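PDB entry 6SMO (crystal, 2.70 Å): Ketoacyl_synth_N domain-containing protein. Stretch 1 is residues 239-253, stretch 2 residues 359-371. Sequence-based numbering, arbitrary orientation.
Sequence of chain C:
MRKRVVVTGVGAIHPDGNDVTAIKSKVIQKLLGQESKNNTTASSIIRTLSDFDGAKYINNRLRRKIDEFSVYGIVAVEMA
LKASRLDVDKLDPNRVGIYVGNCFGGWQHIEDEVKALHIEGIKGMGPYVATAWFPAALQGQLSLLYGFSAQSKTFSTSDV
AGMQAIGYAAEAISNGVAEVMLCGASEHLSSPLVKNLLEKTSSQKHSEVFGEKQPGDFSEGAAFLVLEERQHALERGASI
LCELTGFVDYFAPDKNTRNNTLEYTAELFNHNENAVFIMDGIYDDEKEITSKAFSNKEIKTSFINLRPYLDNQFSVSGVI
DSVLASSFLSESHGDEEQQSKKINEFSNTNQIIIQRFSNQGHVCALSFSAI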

# COMPACT_ATOMS: atom_id res chain seq x y z
N SER C 239 17.91 2.50 26.22
CA SER C 239 18.09 3.97 26.31
C SER C 239 16.88 4.65 25.64
O SER C 239 16.94 4.89 24.42
CB SER C 239 19.39 4.41 25.68
OG SER C 239 20.49 3.82 26.34
N ILE C 240 15.84 4.93 26.42
CA ILE C 240 14.55 5.53 25.94
C ILE C 240 14.80 7.01 25.63
O ILE C 240 15.15 7.76 26.57
CB ILE C 240 13.43 5.35 26.98
CG1 ILE C 240 13.21 3.87 27.34
CG2 ILE C 240 12.13 5.99 26.50
CD1 ILE C 240 12.54 3.66 28.68
N LEU C 241 14.62 7.42 24.37
CA LEU C 241 14.79 8.83 23.91
C LEU C 241 13.65 9.68 24.47
O LEU C 241 13.94 10.70 25.13
CB LEU C 241 14.81 8.88 22.38
CG LEU C 241 16.17 8.64 21.73
CD1 LEU C 241 16.60 7.19 21.88
CD2 LEU C 241 16.15 9.05 20.27
N CYS C 242 12.40 9.28 24.20
CA CYS C 242 11.17 10.01 24.59
C CYS C 242 9.96 9.07 24.54
O CYS C 242 10.12 7.91 24.10
CB CYS C 242 10.94 11.21 23.67
SG CYS C 242 10.68 10.75 21.93
N GLU C 243 8.80 9.56 24.99
CA GLU C 243 7.50 8.83 24.98
C GLU C 243 6.55 9.51 23.99
O GLU C 243 6.42 10.74 24.07
CB GLU C 243 6.90 8.81 26.39
CG GLU C 243 5.69 7.90 26.53
CD GLU C 243 5.06 7.87 27.92
OE1 GLU C 243 5.42 8.72 28.75
OE2 GLU C 243 4.22 6.98 28.15
N LEU C 244 5.91 8.73 23.11
CA LEU C 244 4.83 9.21 22.21
C LEU C 244 3.53 9.26 23.01
O LEU C 244 2.99 8.18 23.33
CB LEU C 244 4.71 8.30 20.99
CG LEU C 244 3.94 8.88 19.80
CD1 LEU C 244 4.47 8.34 18.48
CD2 LEU C 244 2.45 8.60 19.92
N THR C 245 3.05 10.46 23.33
CA THR C 245 1.94 10.73 24.29
C THR C 245 0.61 10.87 23.56
O THR C 245 -0.42 10.48 24.15
CB THR C 245 2.26 11.96 25.15
OG1 THR C 245 2.86 12.95 24.31
CG2 THR C 245 3.18 11.64 26.31
N GLY C 246 0.61 11.41 22.33
CA GLY C 246 -0.63 11.72 21.58
C GLY C 246 -0.42 11.70 20.07
O GLY C 246 0.72 11.96 19.62
N PHE C 247 -1.49 11.40 19.33
CA PHE C 247 -1.55 11.42 17.84
C PHE C 247 -2.88 12.03 17.39
O PHE C 247 -3.93 11.67 17.96
CB PHE C 247 -1.37 10.01 17.28
CG PHE C 247 -1.60 9.89 15.79
CD1 PHE C 247 -0.91 10.70 14.91
CD2 PHE C 247 -2.50 8.97 15.28
CE1 PHE C 247 -1.12 10.60 13.54
CE2 PHE C 247 -2.70 8.86 13.91
CZ PHE C 247 -2.01 9.68 13.04
N VAL C 248 -2.83 12.92 16.40
CA VAL C 248 -4.00 13.64 15.82
C VAL C 248 -4.02 13.39 14.31
O VAL C 248 -2.95 13.54 13.67
CB VAL C 248 -3.92 15.15 16.15
CG1 VAL C 248 -4.85 15.99 15.30
CG2 VAL C 248 -4.19 15.40 17.63
N ASP C 249 -5.18 13.02 13.76
CA ASP C 249 -5.38 12.73 12.32
C ASP C 249 -6.81 13.12 11.93
O ASP C 249 -7.73 12.30 12.14
CB ASP C 249 -5.09 11.25 12.01
CG ASP C 249 -5.05 10.92 10.53
OD1 ASP C 249 -4.96 11.86 9.71
OD2 ASP C 249 -5.10 9.72 10.20
N TYR C 250 -6.98 14.33 11.39
CA TYR C 250 -8.29 14.91 10.97
C TYR C 250 -8.15 15.53 9.57
O TYR C 250 -7.03 15.57 9.03
CB TYR C 250 -8.77 15.94 12.00
CG TYR C 250 -9.20 15.34 13.31
CD1 TYR C 250 -10.50 14.89 13.51
CD2 TYR C 250 -8.31 15.21 14.36
CE1 TYR C 250 -10.90 14.34 14.72
CE2 TYR C 250 -8.68 14.65 15.57
CZ TYR C 250 -9.98 14.22 15.75
OH TYR C 250 -10.36 13.67 16.95
N PHE C 251 -9.28 15.98 9.02
CA PHE C 251 -9.40 16.60 7.67
C PHE C 251 -10.26 17.86 7.77
O PHE C 251 -11.10 17.96 8.69
CB PHE C 251 -10.00 15.59 6.68
CG PHE C 251 -9.82 15.97 5.23
CD1 PHE C 251 -8.63 15.71 4.57
CD2 PHE C 251 -10.84 16.59 4.53
CE1 PHE C 251 -8.46 16.06 3.24
CE2 PHE C 251 -10.68 16.94 3.19
CZ PHE C 251 -9.49 16.67 2.55
N ALA C 252 -10.04 18.80 6.85
CA ALA C 252 -10.77 20.09 6.74
C ALA C 252 -11.20 20.30 5.29
O ALA C 252 -10.40 20.71 4.46
CB ALA C 252 -9.89 21.22 7.22
N PRO C 253 -12.48 20.01 4.93
CA PRO C 253 -12.96 20.22 3.56
C PRO C 253 -13.02 21.70 3.13
O PRO C 253 -12.92 21.94 1.94
CB PRO C 253 -14.36 19.60 3.57
CG PRO C 253 -14.79 19.64 5.02
CD PRO C 253 -13.51 19.44 5.81
N ASN C 359 -2.23 19.61 0.94
CA ASN C 359 -2.83 20.60 0.01
C ASN C 359 -4.35 20.43 -0.00
O ASN C 359 -5.05 21.46 -0.02
CB ASN C 359 -2.25 20.45 -1.41
CG ASN C 359 -2.60 21.61 -2.31
OD1 ASN C 359 -2.03 22.69 -2.20
ND2 ASN C 359 -3.54 21.39 -3.22
N GLN C 360 -4.83 19.19 0.02
CA GLN C 360 -6.28 18.84 -0.07
C GLN C 360 -7.00 19.21 1.23
O GLN C 360 -8.23 19.45 1.16
CB GLN C 360 -6.45 17.35 -0.40
CG GLN C 360 -6.02 16.99 -1.82
CD GLN C 360 -6.96 17.55 -2.86
OE1 GLN C 360 -6.58 18.41 -3.65
NE2 GLN C 360 -8.19 17.08 -2.86
N GLY C 361 -6.28 19.25 2.36
CA GLY C 361 -6.76 19.84 3.62
C GLY C 361 -6.76 18.87 4.79
O GLY C 361 -7.73 18.91 5.57
N HIS C 362 -5.71 18.05 4.94
CA HIS C 362 -5.49 17.18 6.12
C HIS C 362 -5.08 18.04 7.32
O HIS C 362 -4.71 19.20 7.10
CB HIS C 362 -4.44 16.10 5.83
CG HIS C 362 -4.96 14.92 5.07
ND1 HIS C 362 -5.04 14.91 3.69
CD2 HIS C 362 -5.41 13.72 5.49
CE1 HIS C 362 -5.53 13.76 3.29
NE2 HIS C 362 -5.76 13.01 4.38
N VAL C 363 -5.17 17.49 8.53
CA VAL C 363 -4.58 18.07 9.78
C VAL C 363 -4.05 16.90 10.62
O VAL C 363 -4.87 16.20 11.24
CB VAL C 363 -5.60 18.91 10.57
CG1 VAL C 363 -5.04 19.37 11.91
CG2 VAL C 363 -6.09 20.11 9.77
N CYS C 364 -2.72 16.72 10.63
CA CYS C 364 -2.01 15.64 11.37
C CYS C 364 -1.01 16.27 12.35
O CYS C 364 -0.38 17.28 11.98
CB CYS C 364 -1.31 14.70 10.41
SG CYS C 364 -2.44 13.86 9.27
N ALA C 365 -0.88 15.69 13.54
CA ALA C 365 0.06 16.15 14.60
C ALA C 365 0.45 14.98 15.51
O ALA C 365 -0.41 14.12 15.78
CB ALA C 365 -0.57 17.28 15.38
N LEU C 366 1.71 14.97 15.95
CA LEU C 366 2.29 13.97 16.89
C LEU C 366 2.80 14.71 18.14
O LEU C 366 3.29 15.85 17.99
CB LEU C 366 3.42 13.21 16.19
CG LEU C 366 2.98 12.15 15.18
CD1 LEU C 366 4.11 11.80 14.23
CD2 LEU C 366 2.47 10.91 15.89
N SER C 367 2.70 14.07 19.31
CA SER C 367 3.14 14.59 20.62
C SER C 367 4.21 13.67 21.21
O SER C 367 3.92 12.47 21.40
CB SER C 367 1.97 14.75 21.56
OG SER C 367 2.40 15.19 22.84
N PHE C 368 5.40 14.21 21.49
CA PHE C 368 6.55 13.51 22.13
C PHE C 368 6.89 14.20 23.45
O PHE C 368 6.98 15.44 23.46
CB PHE C 368 7.75 13.47 21.18
CG PHE C 368 7.51 12.69 19.91
CD1 PHE C 368 7.73 11.32 19.87
CD2 PHE C 368 7.06 13.33 18.76
CE1 PHE C 368 7.51 10.61 18.70
CE2 PHE C 368 6.84 12.61 17.60
CZ PHE C 368 7.06 11.25 17.57
N SER C 369 7.07 13.41 24.52
CA SER C 369 7.33 13.89 25.90
C SER C 369 8.62 13.27 26.45
O SER C 369 8.91 12.10 26.10
CB SER C 369 6.16 13.59 26.80
OG SER C 369 4.99 14.24 26.33
N ALA C 370 9.35 14.02 27.28
CA ALA C 370 10.69 13.66 27.82
C ALA C 370 10.56 12.53 28.85
O ALA C 370 9.44 12.31 29.36
CB ALA C 370 11.34 14.87 28.42
N ILE C 371 11.68 11.86 29.14
CA ILE C 371 11.80 10.72 30.10
C ILE C 371 10.99 9.53 29.56
O ILE C 371 9.79 9.40 29.80
CB ILE C 371 11.37 11.13 31.53
CG1 ILE C 371 12.11 12.38 32.01
CG2 ILE C 371 11.54 9.97 32.50
CD1 ILE C 371 11.46 13.07 33.18
OXT ILE C 371 11.53 8.68 28.85

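The two stretches pair as antiparallel strands, their axes at 172° and 4.5 Å apart at closest approach. Together they bury 1093 Å².

Gln360 lies just ahead of the strand. Its carbonyl O is 3.4 Å from CZ of Phe251. Gly361 follows with phi/psi of 122/42, a conformation that calls for glycine. A CB here would point toward stretch 1 and clash with the carbonyl O of Ala252. The Gly361 O accepts a short hydrogen bond from Ala252 N, 2.6 Å. The same oxygen sits over one face of the Phe251 ring, 3.5 Å from Phe251 CD1.

His362 pairs with Phe251 without backbone hydrogen bonds, and their CA atoms are 4.2 Å apart. Their rings meet edge to face. The edge of Phe251 meets the face of His362, with planes at 89° and centroids 4.9 Å apart.

Val363 makes two backbone hydrogen bonds with Tyr250. Val363 N donates to Tyr250 O at 2.7 Å, and Tyr250 N donates to Val363 O at 2.8 Å. The end of the Tyr250 side chain leads away from stretch 2; the hydrogen bonds of this pair are all backbone. Cys364 lies across from Asp249, with Cys364 SG 3.2 Å from Asp249 OD1.

Ala365 repeats the two-bond pattern with Val248. Val248 N to Ala365 O is 2.8 Å, and Ala365 N to Val248 O is 3.0 Å. Their side chains share a face of the sheet, CB of Val248 lying 4.0 Å from CB of Ala365. Leu366 points to the other face. Its CD2 packs 3.5 Å from Phe247 CD1 and 4.2 Å from Leu244 CD1.

At Ser367 the register shifts by one. Ser367 N donates to Gly246 O at 2.9 Å, but Ser367 O accepts from Thr245 N, also at 2.9 Å. Thr245 is thus the extra residue of a beta bulge, and its CB points toward stretch 2. With chi1 at 40° (p), its hydroxyl lies within hydrogen-bonding distance of two serines. Thr245 OG1 is hydrogen-bonded to Ser367 OG at 2.7 Å and to Ser369 OG at 3.2 Å.

Phe368 faces Leu244, on the same side of the sheet as Leu366. Its CE1 is 3.8 Å from Leu244 CD1, and its CD1 is 3.6 Å from Cys242 SG. The sulfur approaches the ring obliquely. Ser369 closes the ladder with Glu243. Glu243 N to Ser369 O and Ser369 N to Glu243 O are both 2.8 Å. Beyond it, the C-terminal carboxylate of Ile371 touches Ile240, with Ile371 OXT 3.6 Å from Ile240 CG2.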